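Local coordinates for protein xylosidase (Xanthomonas axonopodis pv. citri, PDB 6XN2) that probably hydrolyses beta-1,4-linked xylo-oligosaccharides as a family 43 glycoside hydrolase and binds xylose units in its pocket, at residues A37-V43 with S336-A340; L60-H66 with D85-M91; L193-N199 with L215-V219. All blocks are in the same frame, centred on the assembly; numbering follows the deposited sequence.

How the contacts relate
Contact 1 ties the loop that follows helix 29-36 to the edge strand 336-342, near the two ends of the chain, and thereby closes a loop of almost 300 residues in which contacts 2 and 3 both lie. Contact 2 pairs the two inner strands of the antiparallel sheet of strands 47-56, 59-67, 85-91 and 99-106. Its centre is about 14 Å from that of contact 1, and the two touch: Ile337 packs on Ile62 and Leu89, and Met339 on Met91. First and last sheets thus meet, as expected for the five-bladed beta-propeller of family 43. Contact 3 comes later in the chain, its centre about 27 Å from that of contact 2 and about 32 Å from that of contact 1, on the opposite side of the chain's centre.

Contact 1. Residues A37-V43 with S336-A340; sequences AISAPLV and SIKMA
Ser39 turns its OG beside its own backbone N (chi1 -49°), which aims the hydroxyl at the carbonyl of Met339, while Lys338 leaves its strand with CG likewise beside the backbone N (chi1 -62°) and runs extended past Ser39. The hydroxyl bond is short, 2.8 Å from Ser39 OG to Met339 O, and comes from above the carbonyl plane; the same OG also bonds Tyr322 OH on the neighbouring strand. Alongside it the CB atoms of Ser39 and Lys338 lie 3.7 Å apart. The ammonium reaches Ser39 O only weakly, at 3.2 Å from Lys338 NZ; its stronger partner is the salt bridge to Asp324, and a water links NZ to Ser39 N. A second water accepts a bond from Met339 N. Farther along, Leu42 N gives a nearly straight bond (171°) to Ile337 O, 3.0 Å away. The Leu42 side chain crosses both neighbours at about a right angle: CD1 meets Ile337 CD1 at 3.8 Å, and CD2 meets Met339 SD at 3.7 Å. Strand 336-342 is an edge strand of its sheet, and the irregular segment 37-43 runs beside it without forming another regular strand. One backbone bond and one hydroxyl bond, helped by a weak lysine bond and by water, therefore do the polar joining, and the salt bridge to Asp324 would probably stabilise the charge on Lys338 where its chain is buried.

Contact 2. Residues L60-H66 with D85-M91; sequences LYIYPSH and DYHVLRM
Four backbone hydrogen bonds knit Leu60 to Met91 and Ile62 to Leu89, the two hydrogen-bonded pairs, with Tyr61 and Arg90 as the non-hydrogen-bonded pair between them. The shortest are 2.7 Å, from Met91 N to Leu60 O and from Ile62 N to Leu89 O. Toward Pro64 the strands part, and water takes over: two waters bridge Pro64 O to His87, one at its O and one at its N, and another joins His66 N to Asp85 O. These are the two middle strands of an antiparallel four-stranded sheet, consistent with the first blade of the family 43 beta-propeller. Ser65 on the same strand touches the bound xylose and is held by Asp50.

Among side-chain polar bonds, His66 ND1 donates to Asp85 OD1 at 3.0 Å, within the imidazole plane and on the syn side of the carboxylate, whose plane stands 82° to the ring. Arg90, bent at chi3 (63°), brings NH1 to within 3.1 Å of Tyr61 OH, in the guanidinium plane; its other arm pairs with Glu99.

On the Tyr61 and Arg90 face, Arg90 CG makes a CH-pi contact over the Tyr61 ring, offset toward the rim, 4.2 Å from its centroid. Val88 CG1 meets that ring's edge, and Val88 CG2 approaches Tyr63 CE2 at 3.6 Å. Leu60, Ile62, Leu89 and Met91 share the other face, where Leu60 CD2 lies beside Met91 SD. Leu89 CD1 also packs against Pro64 CG.

Contact 3. Residues L193-N199 with L215-V219; sequences LQHYRDN and LGPRV
Leu215 CD2 sits over the centre of one face of the Arg197 guanidinium, 4.0 Å from CZ, and the two side chains cross at about a right angle. In the guanidinium plane NH1 donates to Gln194 O at 2.9 Å and Tyr196 O at 3.0 Å, meeting both carbonyls from above their own planes, while NH2 goes to Gln206 O, so the flat group is fixed on several sides and presents its face to the leucine. The bend at chi2 (-65°) folds the arginine back to make this possible. The other guanidinium, of Arg218, has a water at its edge that also reaches Asp198 OD1; a second water joins Arg218 NH1 to Asp198 N. Its direct bond to Asn199 OD1 is weak, 3.2 Å from NH2, with the amide plane 84° to the guanidinium; that OD1 also bonds Tyr167 OH and Ser233 OG, and Ser233 holds Arg218 NE.

Here the 3-10 turn 193-195, leading into hairpin 196-197/200-201, packs against the loop entering strand 218-221, which lies between strands 181-185 and 234-239, consistent with an inner strand of a propeller blade. Leu193 spans both parts: CD1 packs on Arg218 CG at 4.0 Å in the strand, CD2 touches Gly216 O at 3.4 Å in the loop before it. The other branch of Leu215, CD1, presses against Gln194 CA, 3.5 Å away.

Contact 1. Residues A37-V43 with S336-A340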
# COMPACT_ATOMS: atom_id res chain seq x y z
N ALA A 37 -20.00 3.97 9.92
CA ALA A 37 -18.88 4.10 8.99
C ALA A 37 -18.84 5.50 8.36
O ALA A 37 -19.87 6.03 7.94
CB ALA A 37 -18.95 3.03 7.91
N ILE A 38 -17.67 6.09 8.33
CA ILE A 38 -17.50 7.41 7.76
C ILE A 38 -17.35 7.40 6.26
O ILE A 38 -17.36 8.40 5.65
CB ILE A 38 -16.35 8.16 8.37
CG1 ILE A 38 -15.04 7.68 7.83
CG2 ILE A 38 -16.38 8.02 9.85
CD1 ILE A 38 -13.87 8.41 8.39
N SER A 39 -17.18 6.23 5.69
CA SER A 39 -17.08 6.12 4.28
C SER A 39 -17.88 4.98 3.79
O SER A 39 -18.01 4.00 4.42
CB SER A 39 -15.66 5.89 3.80
OG SER A 39 -14.74 6.75 4.35
N ALA A 40 -18.44 5.15 2.62
CA ALA A 40 -19.12 4.09 1.96
C ALA A 40 -18.17 3.52 0.94
O ALA A 40 -17.29 4.17 0.49
CB ALA A 40 -20.34 4.63 1.27
N PRO A 41 -18.34 2.27 0.60
CA PRO A 41 -17.53 1.64 -0.42
C PRO A 41 -17.59 2.43 -1.71
O PRO A 41 -18.64 2.75 -2.19
CB PRO A 41 -18.22 0.32 -0.62
CG PRO A 41 -19.04 0.10 0.56
CD PRO A 41 -19.41 1.41 1.07
N LEU A 42 -16.45 2.77 -2.27
CA LEU A 42 -16.41 3.55 -3.48
C LEU A 42 -16.97 2.78 -4.61
O LEU A 42 -17.45 3.32 -5.56
CB LEU A 42 -14.98 3.93 -3.81
CG LEU A 42 -14.39 4.92 -2.86
CD1 LEU A 42 -12.92 5.09 -3.11
CD2 LEU A 42 -15.10 6.23 -2.98
N VAL A 43 -16.91 1.46 -4.53
CA VAL A 43 -17.50 0.59 -5.52
C VAL A 43 -18.05 -0.64 -4.85
O VAL A 43 -17.55 -1.05 -3.86
CB VAL A 43 -16.58 0.12 -6.63
CG1 VAL A 43 -16.35 1.17 -7.67
CG2 VAL A 43 -15.31 -0.41 -6.08
N SER A 336 -13.55 -3.89 0.36
CA SER A 336 -13.97 -2.79 -0.50
C SER A 336 -13.18 -1.55 -0.13
O SER A 336 -13.00 -1.26 1.06
CB SER A 336 -15.48 -2.52 -0.37
OG SER A 336 -15.73 -1.74 0.78
N ILE A 337 -12.72 -0.80 -1.12
CA ILE A 337 -11.95 0.39 -0.82
C ILE A 337 -12.84 1.59 -0.49
O ILE A 337 -14.00 1.65 -0.89
CB ILE A 337 -10.98 0.76 -1.96
CG1 ILE A 337 -11.75 1.24 -3.20
CG2 ILE A 337 -10.03 -0.42 -2.24
CD1 ILE A 337 -10.89 2.02 -4.18
N LYS A 338 -12.27 2.52 0.26
CA LYS A 338 -12.98 3.68 0.76
C LYS A 338 -12.07 4.89 0.72
O LYS A 338 -10.85 4.75 0.58
CB LYS A 338 -13.45 3.43 2.20
CG LYS A 338 -14.42 2.27 2.36
CD LYS A 338 -14.80 2.10 3.83
CE LYS A 338 -16.14 1.39 3.97
NZ LYS A 338 -16.56 1.34 5.40
N MET A 339 -12.61 6.08 0.88
CA MET A 339 -11.80 7.28 0.98
C MET A 339 -12.35 8.21 2.04
O MET A 339 -13.49 8.16 2.32
CB MET A 339 -11.69 8.02 -0.33
CG MET A 339 -12.95 8.67 -0.80
SD MET A 339 -12.86 9.20 -2.51
CE MET A 339 -11.62 10.42 -2.38
N ALA A 340 -11.50 9.05 2.59
CA ALA A 340 -11.84 10.03 3.59
C ALA A 340 -10.90 11.23 3.56
O ALA A 340 -9.77 11.10 3.29
CB ALA A 340 -11.82 9.40 4.96
O HOH W 1 -15.52 3.76 6.95
O HOH W 2 -15.48 5.90 0.23

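Contact 2. Residues L60-H66 with D85-M91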
# COMPACT_ATOMS: atom_id res chain seq x y z
N LEU A 60 -8.20 11.61 -10.87
CA LEU A 60 -7.73 10.70 -9.83
C LEU A 60 -7.92 9.27 -10.28
O LEU A 60 -9.05 8.83 -10.51
CB LEU A 60 -8.47 10.95 -8.52
CG LEU A 60 -8.06 10.04 -7.35
CD1 LEU A 60 -7.06 10.75 -6.46
CD2 LEU A 60 -9.28 9.59 -6.58
N TYR A 61 -6.81 8.55 -10.42
CA TYR A 61 -6.83 7.13 -10.76
C TYR A 61 -6.52 6.29 -9.53
O TYR A 61 -5.64 6.63 -8.75
CB TYR A 61 -5.83 6.83 -11.88
CG TYR A 61 -6.26 7.37 -13.21
CD1 TYR A 61 -5.98 8.68 -13.58
CD2 TYR A 61 -6.95 6.56 -14.11
CE1 TYR A 61 -6.39 9.17 -14.81
CE2 TYR A 61 -7.36 7.05 -15.34
CZ TYR A 61 -7.08 8.35 -15.68
OH TYR A 61 -7.49 8.83 -16.91
N ILE A 62 -7.26 5.21 -9.35
CA ILE A 62 -7.02 4.31 -8.22
C ILE A 62 -6.62 2.94 -8.73
O ILE A 62 -7.26 2.39 -9.64
CB ILE A 62 -8.25 4.19 -7.31
CG1 ILE A 62 -8.78 5.58 -6.95
CG2 ILE A 62 -7.91 3.39 -6.06
CD1 ILE A 62 -10.13 5.55 -6.27
N TYR A 63 -5.54 2.40 -8.17
CA TYR A 63 -5.05 1.08 -8.54
C TYR A 63 -5.15 0.17 -7.32
O TYR A 63 -4.25 0.14 -6.48
CB TYR A 63 -3.61 1.17 -9.06
CG TYR A 63 -3.48 2.09 -10.26
CD1 TYR A 63 -3.35 3.47 -10.08
CD2 TYR A 63 -3.53 1.60 -11.56
CE1 TYR A 63 -3.27 4.33 -11.18
CE2 TYR A 63 -3.44 2.46 -12.65
CZ TYR A 63 -3.31 3.82 -12.46
OH TYR A 63 -3.22 4.67 -13.55
N PRO A 64 -6.27 -0.55 -7.21
CA PRO A 64 -6.49 -1.45 -6.08
C PRO A 64 -6.27 -2.92 -6.46
O PRO A 64 -6.10 -3.22 -7.65
CB PRO A 64 -7.96 -1.20 -5.73
CG PRO A 64 -8.59 -0.93 -7.08
CD PRO A 64 -7.51 -0.34 -7.99
N SER A 65 -6.23 -3.81 -5.47
CA SER A 65 -6.33 -5.24 -5.72
C SER A 65 -7.78 -5.60 -6.02
O SER A 65 -8.68 -4.82 -5.73
CB SER A 65 -5.83 -6.05 -4.53
OG SER A 65 -4.49 -5.74 -4.24
N HIS A 66 -7.99 -6.79 -6.57
CA HIS A 66 -9.35 -7.26 -6.91
C HIS A 66 -9.61 -8.59 -6.22
O HIS A 66 -9.19 -9.57 -6.72
CB HIS A 66 -9.53 -7.41 -8.42
CG HIS A 66 -10.89 -7.89 -8.78
ND1 HIS A 66 -11.22 -8.33 -10.02
CD2 HIS A 66 -12.01 -7.99 -8.06
CE1 HIS A 66 -12.47 -8.69 -10.05
NE2 HIS A 66 -12.97 -8.49 -8.87
N ASP A 85 -6.08 -10.57 -10.99
CA ASP A 85 -6.16 -9.47 -11.99
C ASP A 85 -6.28 -8.11 -11.32
O ASP A 85 -6.52 -8.05 -10.14
CB ASP A 85 -7.37 -9.71 -12.88
CG ASP A 85 -8.68 -9.44 -12.17
OD1 ASP A 85 -9.11 -8.33 -12.21
OD2 ASP A 85 -9.23 -10.36 -11.60
N TYR A 86 -6.14 -7.06 -12.12
CA TYR A 86 -6.26 -5.73 -11.64
C TYR A 86 -7.18 -4.89 -12.48
O TYR A 86 -7.21 -5.00 -13.66
CB TYR A 86 -4.90 -5.03 -11.63
CG TYR A 86 -3.88 -5.64 -10.73
CD1 TYR A 86 -4.11 -5.76 -9.40
CD2 TYR A 86 -2.70 -6.09 -11.21
CE1 TYR A 86 -3.20 -6.32 -8.57
CE2 TYR A 86 -1.77 -6.65 -10.39
CZ TYR A 86 -2.03 -6.77 -9.07
OH TYR A 86 -1.13 -7.35 -8.25
N HIS A 87 -7.95 -4.08 -11.79
CA HIS A 87 -8.77 -3.07 -12.48
C HIS A 87 -8.19 -1.70 -12.19
O HIS A 87 -7.38 -1.57 -11.31
CB HIS A 87 -10.21 -3.09 -11.98
CG HIS A 87 -11.02 -4.22 -12.48
ND1 HIS A 87 -12.21 -4.05 -13.10
CD2 HIS A 87 -10.81 -5.54 -12.43
CE1 HIS A 87 -12.69 -5.21 -13.42
NE2 HIS A 87 -11.87 -6.12 -13.02
N VAL A 88 -8.63 -0.71 -12.94
CA VAL A 88 -8.27 0.66 -12.66
C VAL A 88 -9.54 1.47 -12.43
O VAL A 88 -10.44 1.34 -13.16
CB VAL A 88 -7.41 1.28 -13.76
CG1 VAL A 88 -7.11 2.71 -13.45
CG2 VAL A 88 -6.14 0.52 -13.91
N LEU A 89 -9.59 2.26 -11.39
CA LEU A 89 -10.76 3.08 -11.10
C LEU A 89 -10.40 4.55 -11.28
O LEU A 89 -9.24 4.93 -11.16
CB LEU A 89 -11.27 2.82 -9.68
CG LEU A 89 -11.41 1.36 -9.28
CD1 LEU A 89 -11.78 1.21 -7.79
CD2 LEU A 89 -12.43 0.64 -10.14
N ARG A 90 -11.40 5.38 -11.57
CA ARG A 90 -11.14 6.80 -11.75
C ARG A 90 -12.22 7.70 -11.15
O ARG A 90 -13.41 7.39 -11.22
CB ARG A 90 -10.98 7.13 -13.25
CG ARG A 90 -10.76 8.61 -13.55
CD ARG A 90 -10.49 8.84 -15.03
NE ARG A 90 -11.64 8.44 -15.84
CZ ARG A 90 -11.57 8.05 -17.11
NH1 ARG A 90 -10.39 7.99 -17.73
NH2 ARG A 90 -12.67 7.71 -17.76
N MET A 91 -11.79 8.80 -10.55
CA MET A 91 -12.69 9.92 -10.25
C MET A 91 -12.25 11.08 -11.13
O MET A 91 -11.15 11.60 -10.97
CB MET A 91 -12.64 10.30 -8.78
CG MET A 91 -13.29 9.28 -7.86
SD MET A 91 -13.15 9.74 -6.13
CE MET A 91 -14.12 11.24 -6.10
O HOH W 3 -4.90 -1.80 -9.92
O HOH W 4 -8.39 -3.97 -9.06
O HOH W 5 -5.73 -8.17 -7.46
O HOH W 6 -8.39 -10.62 -9.06

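Contact 3. Residues L193-N199 with L215-V219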
# COMPACT_ATOMS: atom_id res chain seq x y z
N LEU A 193 9.05 -10.78 3.81
CA LEU A 193 10.19 -9.88 4.00
C LEU A 193 11.16 -10.38 5.08
O LEU A 193 12.35 -10.07 5.06
CB LEU A 193 9.71 -8.46 4.33
CG LEU A 193 10.75 -7.39 4.66
CD1 LEU A 193 11.65 -7.08 3.47
CD2 LEU A 193 10.07 -6.11 5.15
N GLN A 194 10.63 -11.15 6.03
CA GLN A 194 11.42 -11.65 7.15
C GLN A 194 12.49 -12.65 6.71
O GLN A 194 13.43 -12.92 7.45
CB GLN A 194 10.51 -12.29 8.20
CG GLN A 194 9.85 -13.59 7.77
CD GLN A 194 8.55 -13.38 7.00
OE1 GLN A 194 8.25 -12.28 6.52
NE2 GLN A 194 7.77 -14.44 6.88
N HIS A 195 12.33 -13.20 5.50
CA HIS A 195 13.30 -14.15 4.96
C HIS A 195 14.47 -13.49 4.23
O HIS A 195 15.29 -14.18 3.62
CB HIS A 195 12.62 -15.13 4.02
CG HIS A 195 11.77 -16.13 4.73
ND1 HIS A 195 10.39 -16.16 4.62
CD2 HIS A 195 12.09 -17.13 5.59
CE1 HIS A 195 9.91 -17.14 5.36
NE2 HIS A 195 10.92 -17.74 5.97
N TYR A 196 14.56 -12.18 4.29
CA TYR A 196 15.61 -11.48 3.60
C TYR A 196 16.44 -10.56 4.48
O TYR A 196 15.94 -9.99 5.36
CB TYR A 196 15.01 -10.63 2.50
CG TYR A 196 14.27 -11.39 1.45
CD1 TYR A 196 12.98 -11.79 1.64
CD2 TYR A 196 14.87 -11.70 0.27
CE1 TYR A 196 12.33 -12.50 0.68
CE2 TYR A 196 14.23 -12.38 -0.68
CZ TYR A 196 12.96 -12.80 -0.47
OH TYR A 196 12.36 -13.48 -1.44
N ARG A 197 17.73 -10.49 4.21
CA ARG A 197 18.64 -9.57 4.84
C ARG A 197 19.55 -9.09 3.73
O ARG A 197 20.00 -9.87 3.00
CB ARG A 197 19.46 -10.19 5.94
CG ARG A 197 18.68 -10.76 7.08
CD ARG A 197 17.94 -9.72 7.84
NE ARG A 197 17.42 -10.25 9.08
CZ ARG A 197 16.29 -10.89 9.18
NH1 ARG A 197 15.56 -11.09 8.12
NH2 ARG A 197 15.91 -11.34 10.33
N ASP A 198 19.75 -7.81 3.64
CA ASP A 198 20.58 -7.21 2.65
C ASP A 198 20.24 -7.69 1.25
O ASP A 198 21.16 -8.08 0.58
CB ASP A 198 22.08 -7.43 2.97
CG ASP A 198 22.48 -6.91 4.34
OD1 ASP A 198 22.13 -5.80 4.69
OD2 ASP A 198 23.16 -7.62 5.07
N ASN A 199 18.97 -7.78 0.93
CA ASN A 199 18.43 -8.21 -0.35
C ASN A 199 18.65 -9.63 -0.73
O ASN A 199 18.47 -9.97 -1.84
CB ASN A 199 18.86 -7.33 -1.50
CG ASN A 199 18.59 -5.92 -1.24
OD1 ASN A 199 17.52 -5.57 -0.84
ND2 ASN A 199 19.58 -5.09 -1.45
N LEU A 215 12.16 -5.23 11.41
CA LEU A 215 12.45 -5.02 10.00
C LEU A 215 11.68 -3.81 9.50
O LEU A 215 10.57 -3.54 9.98
CB LEU A 215 12.09 -6.26 9.19
CG LEU A 215 12.86 -7.53 9.55
CD1 LEU A 215 12.29 -8.71 8.82
CD2 LEU A 215 14.33 -7.36 9.23
N GLY A 216 12.27 -3.09 8.56
CA GLY A 216 11.62 -1.97 7.91
C GLY A 216 11.36 -2.27 6.45
O GLY A 216 11.84 -3.28 5.93
N PRO A 217 10.60 -1.40 5.78
CA PRO A 217 10.40 -1.60 4.34
C PRO A 217 11.70 -1.39 3.58
O PRO A 217 12.67 -0.89 4.15
CB PRO A 217 9.36 -0.53 3.99
CG PRO A 217 9.58 0.56 5.02
CD PRO A 217 9.98 -0.16 6.28
N ARG A 218 11.71 -1.70 2.31
CA ARG A 218 12.87 -1.48 1.50
C ARG A 218 12.65 -0.27 0.60
O ARG A 218 11.54 0.05 0.29
CB ARG A 218 13.10 -2.69 0.66
CG ARG A 218 13.16 -3.97 1.44
CD ARG A 218 14.26 -3.95 2.47
NE ARG A 218 15.57 -3.86 1.87
CZ ARG A 218 16.69 -4.07 2.52
NH1 ARG A 218 16.66 -4.36 3.78
NH2 ARG A 218 17.84 -3.98 1.92
N VAL A 219 13.71 0.40 0.21
CA VAL A 219 13.59 1.53 -0.67
C VAL A 219 14.69 1.50 -1.72
O VAL A 219 15.78 1.16 -1.42
CB VAL A 219 13.60 2.86 0.07
CG1 VAL A 219 14.86 3.05 0.84
CG2 VAL A 219 13.34 4.03 -0.86
O HOH W 7 18.73 -5.75 5.59
O HOH W 8 20.42 -3.87 3.31